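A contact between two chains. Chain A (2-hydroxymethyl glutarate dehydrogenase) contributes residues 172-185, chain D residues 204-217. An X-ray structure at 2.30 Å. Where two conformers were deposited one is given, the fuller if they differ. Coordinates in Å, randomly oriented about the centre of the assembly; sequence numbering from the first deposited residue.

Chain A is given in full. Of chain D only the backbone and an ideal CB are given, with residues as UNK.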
# COMPACT_ATOMS: atom_id res chain seq x y z
N ALA A 172 22.89 -5.69 2.70
CA ALA A 172 21.82 -6.08 1.82
C ALA A 172 21.10 -7.37 2.24
O ALA A 172 19.85 -7.42 2.23
CB ALA A 172 22.35 -6.22 0.37
N VAL A 173 21.87 -8.41 2.57
CA VAL A 173 21.30 -9.74 2.79
C VAL A 173 20.54 -9.75 4.11
O VAL A 173 19.47 -10.35 4.22
CB VAL A 173 22.36 -10.89 2.70
CG1 VAL A 173 23.27 -10.94 3.94
CG2 VAL A 173 21.67 -12.24 2.43
N LYS A 174 21.10 -9.05 5.09
CA LYS A 174 20.44 -8.83 6.38
C LYS A 174 19.09 -8.13 6.16
O LYS A 174 18.07 -8.58 6.63
CB LYS A 174 21.36 -8.00 7.28
CG LYS A 174 20.83 -7.67 8.65
CD LYS A 174 21.37 -8.61 9.70
CE LYS A 174 20.73 -8.36 11.10
NZ LYS A 174 21.02 -9.50 12.05
N ILE A 175 19.12 -7.02 5.44
CA ILE A 175 17.90 -6.26 5.13
C ILE A 175 16.83 -7.14 4.45
O ILE A 175 15.64 -7.06 4.80
CB ILE A 175 18.25 -5.04 4.26
CG1 ILE A 175 18.93 -3.96 5.12
CG2 ILE A 175 17.02 -4.51 3.59
CD1 ILE A 175 19.60 -2.85 4.33
N VAL A 176 17.26 -7.97 3.50
CA VAL A 176 16.35 -8.84 2.77
C VAL A 176 15.77 -9.93 3.67
O VAL A 176 14.57 -10.25 3.58
CB VAL A 176 17.02 -9.48 1.54
CG1 VAL A 176 16.12 -10.55 0.95
CG2 VAL A 176 17.35 -8.40 0.49
N ASN A 177 16.59 -10.49 4.54
CA ASN A 177 16.10 -11.48 5.49
C ASN A 177 15.05 -10.90 6.44
O ASN A 177 13.99 -11.49 6.62
CB ASN A 177 17.24 -12.10 6.30
CG ASN A 177 16.73 -13.09 7.35
OD1 ASN A 177 16.35 -14.21 7.01
ND2 ASN A 177 16.70 -12.67 8.62
N ASN A 178 15.37 -9.76 7.04
CA ASN A 178 14.51 -9.13 8.06
C ASN A 178 13.21 -8.54 7.52
O ASN A 178 12.23 -8.45 8.23
CB ASN A 178 15.28 -8.03 8.78
CG ASN A 178 16.43 -8.58 9.60
OD1 ASN A 178 16.60 -9.79 9.72
ND2 ASN A 178 17.23 -7.69 10.14
N LEU A 179 13.26 -8.09 6.27
CA LEU A 179 12.09 -7.71 5.47
C LEU A 179 11.11 -8.89 5.37
O LEU A 179 9.93 -8.72 5.56
CB LEU A 179 12.59 -7.31 4.08
CG LEU A 179 11.79 -7.09 2.80
CD1 LEU A 179 12.79 -6.64 1.71
CD2 LEU A 179 10.97 -8.32 2.35
N LEU A 180 11.64 -10.07 5.07
CA LEU A 180 10.80 -11.25 4.91
C LEU A 180 10.20 -11.67 6.24
O LEU A 180 9.01 -12.01 6.28
CB LEU A 180 11.60 -12.40 4.28
CG LEU A 180 11.96 -12.19 2.81
CD1 LEU A 180 12.98 -13.23 2.34
CD2 LEU A 180 10.68 -12.23 1.96
N LEU A 181 11.00 -11.65 7.31
CA LEU A 181 10.49 -11.88 8.66
C LEU A 181 9.31 -10.96 8.99
O LEU A 181 8.27 -11.42 9.46
CB LEU A 181 11.59 -11.67 9.71
CG LEU A 181 11.21 -11.83 11.19
CD1 LEU A 181 10.58 -13.23 11.47
CD2 LEU A 181 12.41 -11.59 12.10
N GLY A 182 9.49 -9.67 8.75
CA GLY A 182 8.45 -8.68 8.99
C GLY A 182 7.19 -8.88 8.17
O GLY A 182 6.09 -8.84 8.71
N CYS A 183 7.36 -9.10 6.88
CA CYS A 183 6.23 -9.38 6.00
C CYS A 183 5.47 -10.64 6.42
O CYS A 183 4.24 -10.65 6.46
CB CYS A 183 6.69 -9.52 4.55
SG CYS A 183 7.21 -7.99 3.73
N ASN A 184 6.22 -11.70 6.72
CA ASN A 184 5.63 -12.99 7.04
C ASN A 184 4.82 -12.87 8.31
O ASN A 184 3.75 -13.46 8.42
CB ASN A 184 6.72 -14.07 7.17
CG ASN A 184 7.41 -14.38 5.86
OD1 ASN A 184 6.96 -13.97 4.79
ND2 ASN A 184 8.51 -15.11 5.94
N MET A 185 5.31 -12.08 9.27
CA MET A 185 4.61 -11.86 10.51
C MET A 185 3.34 -11.03 10.30
O MET A 185 2.27 -11.38 10.81
CB MET A 185 5.51 -11.18 11.52
CG MET A 185 4.84 -10.86 12.89
SD MET A 185 4.38 -12.30 13.88
CE MET A 185 2.58 -12.24 13.86
N UNK D 204 23.26 -17.07 -2.88
CA UNK D 204 23.66 -16.54 -1.59
C UNK D 204 22.45 -16.25 -0.71
O UNK D 204 22.46 -16.54 0.48
CB UNK D 204 24.49 -15.27 -1.78
N UNK D 205 21.42 -15.68 -1.31
CA UNK D 205 20.17 -15.45 -0.61
C UNK D 205 19.52 -16.75 -0.18
O UNK D 205 19.07 -16.86 0.96
CB UNK D 205 19.21 -14.65 -1.49
N UNK D 206 19.47 -17.73 -1.07
CA UNK D 206 18.91 -19.03 -0.71
C UNK D 206 19.64 -19.63 0.50
O UNK D 206 19.00 -20.13 1.44
CB UNK D 206 18.99 -19.99 -1.90
N UNK D 207 20.97 -19.57 0.48
CA UNK D 207 21.80 -20.12 1.56
C UNK D 207 21.57 -19.40 2.88
O UNK D 207 21.29 -20.04 3.90
CB UNK D 207 23.28 -20.04 1.18
N UNK D 208 21.69 -18.08 2.87
CA UNK D 208 21.60 -17.30 4.10
C UNK D 208 20.18 -17.26 4.64
O UNK D 208 19.96 -17.55 5.82
CB UNK D 208 22.10 -15.88 3.86
N UNK D 209 19.21 -16.90 3.79
CA UNK D 209 17.83 -16.73 4.24
C UNK D 209 17.21 -18.07 4.59
O UNK D 209 16.45 -18.17 5.57
CB UNK D 209 17.00 -16.03 3.17
N UNK D 210 17.55 -19.10 3.83
CA UNK D 210 17.08 -20.46 4.11
C UNK D 210 17.48 -20.95 5.50
O UNK D 210 16.81 -21.80 6.07
CB UNK D 210 17.62 -21.42 3.05
N UNK D 211 18.57 -20.40 6.03
CA UNK D 211 19.06 -20.72 7.38
C UNK D 211 18.68 -19.70 8.45
O UNK D 211 19.02 -19.89 9.60
CB UNK D 211 20.58 -20.85 7.35
N UNK D 212 18.00 -18.61 8.08
CA UNK D 212 17.70 -17.54 9.04
C UNK D 212 16.19 -17.32 9.14
O UNK D 212 15.40 -18.16 8.68
CB UNK D 212 18.40 -16.24 8.63
N UNK D 213 15.79 -16.22 9.77
CA UNK D 213 14.42 -15.97 10.17
C UNK D 213 13.44 -15.55 9.06
O UNK D 213 12.24 -15.54 9.28
CB UNK D 213 14.43 -14.88 11.25
N UNK D 214 13.97 -15.21 7.88
CA UNK D 214 13.14 -14.85 6.74
C UNK D 214 12.55 -16.04 5.98
O UNK D 214 11.71 -15.87 5.10
CB UNK D 214 13.96 -14.00 5.77
N UNK D 215 12.99 -17.24 6.35
CA UNK D 215 12.63 -18.46 5.63
C UNK D 215 11.13 -18.79 5.71
O UNK D 215 10.46 -18.46 6.68
CB UNK D 215 13.44 -19.63 6.18
N UNK D 216 10.63 -19.42 4.65
CA UNK D 216 9.25 -19.90 4.59
C UNK D 216 9.21 -21.11 3.69
O UNK D 216 10.13 -21.33 2.93
CB UNK D 216 8.29 -18.81 4.09
N UNK D 217 8.14 -21.90 3.80
CA UNK D 217 7.94 -23.00 2.86
C UNK D 217 7.87 -22.49 1.41
O UNK D 217 8.41 -23.10 0.50
CB UNK D 217 6.66 -23.77 3.21

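Position 204 lies on a helix with its CA-to-CB bond sideways to chain A and no chain A atom within 5.5 Å of the ideal CB, so many residues would suit; it is Thr204(D).

At position 205 the bond is again sideways and the ideal CB is 5.2 Å from Val173(A) CG2. A long, flexible apolar chain could span that gap. Met205(D) does so, its SD lying 4.3 Å from Val176(A) CG1.

Positions 206 and 207 are out of reach of chain A and tolerate polar or charged residues: Gln206(D) and Glu207(D).

Position 208 points toward chain A, its ideal CB 3.9 Å from Val173(A) CG2. The methyl surface there favours valine, isoleucine or leucine. Ile208(D) places CG2 3.9 Å from Val173(A) CG2.

At position 209 the bond is sideways, but the ideal CB is 4.3 Å from Asn177(A) OD1 and 5.0 Å from Leu180(A) CD1. A branched or long apolar chain could fill this groove. Ile209(D) (chi1 m, chi2 t) reaches with CD1 to 3.6 Å from Val176(A) CG1, and its CG2 is 3.9 Å from Leu180(A) CD1.

Position 210 points away, and an ideal CB would lie 2.5 Å from the carbonyl O of position 206, a clash that favours glycine; it is Gly210(D). Position 211 meets nothing within 5.5 Å, which leaves room for a long polar chain, here Lys211(D).

At position 212 a type I turn begins. The ideal CB points toward chain A, 3.3 Å from Asn177(A) OD1, so a small residue suits, alanine or serine among them. Ser212(D) is found, with chi1 t.

Position 213 is sideways, its ideal CB 4.1 Å from Asn177(A) ND2 and 4.0 Å from Leu181(A) CD2. A short acceptor would answer the amide: serine, threonine or aspartate. Ser213(D), chi1 p, accepts a hydrogen bond from Asn177(A) ND2 to OG at 2.9 Å.

Position 214 is the most restrictive. An ideal CB would clash with Asn177(A) O at 2.6 Å and sit tightly against Leu180(A) CB at 3.2 Å, although phi/psi of -80/-8 is open to other residues. Packing therefore selects Gly214(D), whose N donates to Asn177(A) OD1 at 2.7 Å.

Position 215 points away into space free of chain A, suiting a long polar chain. Arg215(D) folds back, its NE weakly hydrogen-bonded to Ser212(D) O at 3.0 Å. A water links its backbone O to Asn184(A) ND2.

Position 216 points toward chain A, its ideal CB 4.1 Å from Asn184(A) ND2, and precedes a helix; serine, threonine, aspartate or asparagine could cap it. Ser216(D) does.

Position 217, out of reach, is Tyr217(D).

Chain D (204-217) TMQEIIGKSSGRSY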
# COMPACT_ATOMS: atom_id res chain seq x y z
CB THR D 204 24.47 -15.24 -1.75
OG1 THR D 204 25.62 -15.49 -2.55
CG2 THR D 204 24.89 -14.69 -0.38
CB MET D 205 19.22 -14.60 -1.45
CG MET D 205 19.62 -13.13 -1.48
SD MET D 205 18.46 -12.07 -2.35
CE MET D 205 18.69 -12.53 -4.07
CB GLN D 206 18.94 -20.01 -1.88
CG GLN D 206 17.95 -21.16 -1.65
CD GLN D 206 18.33 -22.42 -2.37
OE1 GLN D 206 19.44 -22.56 -2.88
NE2 GLN D 206 17.39 -23.36 -2.42
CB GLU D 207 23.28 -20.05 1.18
CG GLU D 207 24.30 -20.19 2.34
CD GLU D 207 24.45 -21.62 2.89
OE1 GLU D 207 23.58 -22.48 2.59
OE2 GLU D 207 25.44 -21.87 3.64
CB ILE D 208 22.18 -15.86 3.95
CG1 ILE D 208 23.72 -15.89 3.89
CG2 ILE D 208 21.80 -15.00 5.14
CD1 ILE D 208 24.28 -16.66 2.76
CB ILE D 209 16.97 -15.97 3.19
CG1 ILE D 209 17.54 -14.56 2.98
CG2 ILE D 209 15.51 -15.89 3.63
CD1 ILE D 209 17.10 -13.89 1.73
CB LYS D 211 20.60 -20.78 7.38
CG LYS D 211 21.23 -22.08 6.90
CD LYS D 211 22.76 -21.91 6.78
CE LYS D 211 23.47 -21.73 8.14
NZ LYS D 211 24.61 -20.73 8.11
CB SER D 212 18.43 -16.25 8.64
OG SER D 212 18.50 -15.33 9.72
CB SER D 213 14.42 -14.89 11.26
OG SER D 213 15.09 -13.72 10.82
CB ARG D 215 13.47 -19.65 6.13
CG ARG D 215 12.83 -20.42 7.27
CD ARG D 215 13.69 -21.56 7.71
NE ARG D 215 14.71 -21.04 8.59
CZ ARG D 215 14.83 -21.33 9.88
NH1 ARG D 215 14.01 -22.20 10.47
NH2 ARG D 215 15.80 -20.75 10.57
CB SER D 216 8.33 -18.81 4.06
OG SER D 216 8.68 -18.42 2.76
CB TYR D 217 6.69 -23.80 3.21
CG TYR D 217 6.41 -24.86 2.19
CD1 TYR D 217 7.06 -26.07 2.23
CD2 TYR D 217 5.54 -24.61 1.13
CE1 TYR D 217 6.82 -27.05 1.25
CE2 TYR D 217 5.29 -25.57 0.16
CZ TYR D 217 5.92 -26.78 0.23
OH TYR D 217 5.69 -27.73 -0.74
O HOH W 1 9.79 -16.30 8.09
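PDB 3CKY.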